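Local coordinates for putative 6-pyruvoyl tetrahydrobiopterin synthase (Caenorhabditis elegans, PDB 2G64), which probably converts 7,8-dihydroneopterin triphosphate into 6-pyruvoyl tetrahydropterin, a zinc-dependent step of tetrahydrobiopterin biosynthesis, at residues D13-A18 against H46-K51. The protein carries 1 engineered substitution. Numbering follows the deposited sequence.
Sequences DSFSAA and HNYVWK. With ZN (zinc ion), chain D; NA (sodium ion), chain B.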
loop_
_atom_site.group_PDB
_atom_site.type_symbol
_atom_site.label_atom_id
_atom_site.label_comp_id
_atom_site.label_asym_id
_atom_site.label_seq_id
_atom_site.Cartn_x
_atom_site.Cartn_y
_atom_site.Cartn_z
ATOM N N ASP A 13 -7.009 -10.603 6.672
ATOM C CA ASP A 13 -6.409 -10.570 8.012
ATOM C C ASP A 13 -4.963 -11.046 7.820
ATOM O O ASP A 13 -4.503 -11.153 6.687
ATOM C CB ASP A 13 -7.192 -11.482 8.953
ATOM C CG ASP A 13 -7.104 -11.059 10.411
ATOM O OD1 ASP A 13 -6.030 -10.601 10.858
ATOM O OD2 ASP A 13 -8.118 -11.201 11.121
ATOM N N SER A 14 -4.234 -11.277 8.910
ATOM C CA SER A 14 -2.825 -11.665 8.804
ATOM C C SER A 14 -2.426 -12.509 10.007
ATOM O O SER A 14 -3.111 -12.504 11.034
ATOM C CB SER A 14 -1.948 -10.424 8.767
ATOM O OG SER A 14 -2.151 -9.662 9.940
ATOM N N PHE A 15 -1.312 -13.224 9.873
ATOM C CA PHE A 15 -0.719 -13.956 11.002
ATOM C C PHE A 15 0.803 -14.007 10.866
ATOM O O PHE A 15 1.342 -13.979 9.768
ATOM C CB PHE A 15 -1.335 -15.359 11.171
ATOM C CG PHE A 15 -1.120 -16.301 9.984
ATOM C CD1 PHE A 15 -0.076 -17.223 9.988
ATOM C CD2 PHE A 15 -1.999 -16.288 8.889
ATOM C CE1 PHE A 15 0.122 -18.095 8.906
ATOM C CE2 PHE A 15 -1.820 -17.148 7.797
ATOM C CZ PHE A 15 -0.756 -18.065 7.806
ATOM N N SER A 16 1.493 -14.050 11.994
ATOM C CA SER A 16 2.942 -14.105 11.965
ATOM C C SER A 16 3.374 -15.517 12.351
ATOM O O SER A 16 2.866 -16.096 13.311
ATOM C CB SER A 16 3.528 -13.034 12.891
ATOM O OG SER A 16 3.218 -11.732 12.410
ATOM N N ALA A 17 4.262 -16.110 11.556
ATOM C CA ALA A 17 4.664 -17.477 11.864
ATOM C C ALA A 17 6.082 -17.743 11.395
ATOM O O ALA A 17 6.577 -17.113 10.446
ATOM C CB ALA A 17 3.691 -18.502 11.238
ATOM N N ALA A 18 6.725 -18.695 12.063
ATOM C CA ALA A 18 8.004 -19.215 11.614
ATOM C C ALA A 18 7.781 -20.487 10.796
ATOM O O ALA A 18 6.814 -21.224 11.014
ATOM C CB ALA A 18 8.901 -19.532 12.849
ATOM N N HIS A 46 7.473 -15.157 8.320
ATOM C CA HIS A 46 6.733 -14.245 7.447
ATOM C C HIS A 46 5.595 -13.649 8.241
ATOM O O HIS A 46 5.083 -14.286 9.167
ATOM C CB HIS A 46 6.145 -14.967 6.211
ATOM C CG HIS A 46 7.170 -15.620 5.339
ATOM N ND1 HIS A 46 8.053 -14.901 4.567
ATOM C CD2 HIS A 46 7.470 -16.927 5.138
ATOM C CE1 HIS A 46 8.851 -15.736 3.921
ATOM N NE2 HIS A 46 8.516 -16.970 4.249
ATOM N N ASN A 47 5.182 -12.428 7.882
ATOM C CA ASN A 47 3.806 -12.006 8.149
ATOM C C ASN A 47 2.979 -12.453 6.958
ATOM O O ASN A 47 3.185 -11.976 5.852
ATOM C CB ASN A 47 3.725 -10.489 8.259
ATOM C CG ASN A 47 4.689 -9.937 9.280
ATOM O OD1 ASN A 47 4.722 -10.381 10.429
ATOM N ND2 ASN A 47 5.471 -8.948 8.865
ATOM N N TYR A 48 2.096 -13.421 7.174
ATOM C CA TYR A 48 1.318 -13.945 6.069
ATOM C C TYR A 48 0.031 -13.118 6.004
ATOM O O TYR A 48 -0.631 -12.941 7.019
ATOM C CB TYR A 48 0.960 -15.405 6.355
ATOM C CG TYR A 48 2.086 -16.401 6.237
ATOM C CD1 TYR A 48 2.364 -17.022 5.018
ATOM C CD2 TYR A 48 2.840 -16.773 7.361
ATOM C CE1 TYR A 48 3.390 -17.979 4.899
ATOM C CE2 TYR A 48 3.848 -17.733 7.258
ATOM C CZ TYR A 48 4.128 -18.318 6.032
ATOM O OH TYR A 48 5.119 -19.250 5.951
ATOM N N VAL A 49 -0.314 -12.608 4.827
ATOM C CA VAL A 49 -1.639 -12.009 4.664
ATOM C C VAL A 49 -2.615 -13.120 4.221
ATOM O O VAL A 49 -2.331 -13.865 3.277
ATOM C CB VAL A 49 -1.623 -10.879 3.617
ATOM C CG1 VAL A 49 -3.017 -10.301 3.450
ATOM C CG2 VAL A 49 -0.654 -9.751 4.054
ATOM N N TRP A 50 -3.747 -13.219 4.894
ATOM C CA TRP A 50 -4.749 -14.226 4.536
ATOM C C TRP A 50 -6.002 -13.513 4.014
ATOM O O TRP A 50 -6.596 -12.718 4.731
ATOM C CB TRP A 50 -5.143 -15.008 5.789
ATOM C CG TRP A 50 -6.048 -16.178 5.532
ATOM C CD1 TRP A 50 -6.126 -16.926 4.388
ATOM C CD2 TRP A 50 -6.983 -16.754 6.459
ATOM N NE1 TRP A 50 -7.071 -17.949 4.552
ATOM C CE2 TRP A 50 -7.594 -17.868 5.815
ATOM C CE3 TRP A 50 -7.345 -16.457 7.785
ATOM C CZ2 TRP A 50 -8.567 -18.676 6.449
ATOM C CZ3 TRP A 50 -8.346 -17.255 8.413
ATOM C CH2 TRP A 50 -8.924 -18.355 7.741
ATOM N N LYS A 51 -6.417 -13.779 2.779
ATOM C CA LYS A 51 -7.699 -13.188 2.352
ATOM C C LYS A 51 -8.698 -14.306 2.103
ATOM O O LYS A 51 -8.378 -15.281 1.450
ATOM C CB LYS A 51 -7.531 -12.365 1.074
ATOM C CG LYS A 51 -6.339 -11.403 1.087
ATOM C CD LYS A 51 -6.356 -10.546 -0.164
ATOM C CE LYS A 51 -5.209 -9.529 -0.144
ATOM N NZ LYS A 51 -5.184 -8.741 -1.427
HETATM ZN ZN ZN D . 9.341 -18.870 3.927
HETATM NA NA NA B . 2.900 -10.642 3.196
HETATM O O HOH W 1 1.669 -8.927 1.591
HETATM O O HOH W 2 4.582 -9.157 4.832
HETATM O O HOH W 3 9.433 -19.512 2.219
#
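Phe15 and Tyr48 form the apolar centre. Their rings are near parallel (15° between planes) but slid apart, with centroids 4.9 Å from each other, so overlap is slight; Phe15 CE1 meets Tyr48 CD2 at 3.4 Å. A CH-pi contact adds to this: Tyr48 CB lies over one face of Phe15, 3.6 Å from the ring centroid. Phe15 CG sits between its backbone N and carbonyl carbon (chi1 62°). Trp50 CB reaches the Phe15 edge, while Ala17 CB approaches Tyr48 CE2 at 4.1 Å. Leu79 of helix 68-80 and Met108 of helix 101-115 pack on Phe15, placing this side of the sheet against the helices, as in the T-fold of the PTPS family.

Strands 6-19 and 44-57 are antiparallel neighbours. Paired N-H...O bonds link Asp13 with Trp50, Phe15 with Tyr48 and Ala17 with His46; Phe15 N to Tyr48 O measures 2.9 Å.

On the other face, Ser16 OG, in the conformer given, lies 2.8 Å from Asn47 OD1, a possible hydrogen bond. Asn47 OD1 accepts from His46 ND1 of a second subunit; the backbone Asn47 O coordinates sodium at a long 3.0 Å. His46 returns to the Phe15/Tyr48 face, where its NE2 binds zinc at 2.1 Å alongside His19 and His44. The reciprocal bond from its ND1 to Asn47 OD1 of the second subunit would help fix the imidazole's rotation, consistent with a metal site tied to the subunit interface.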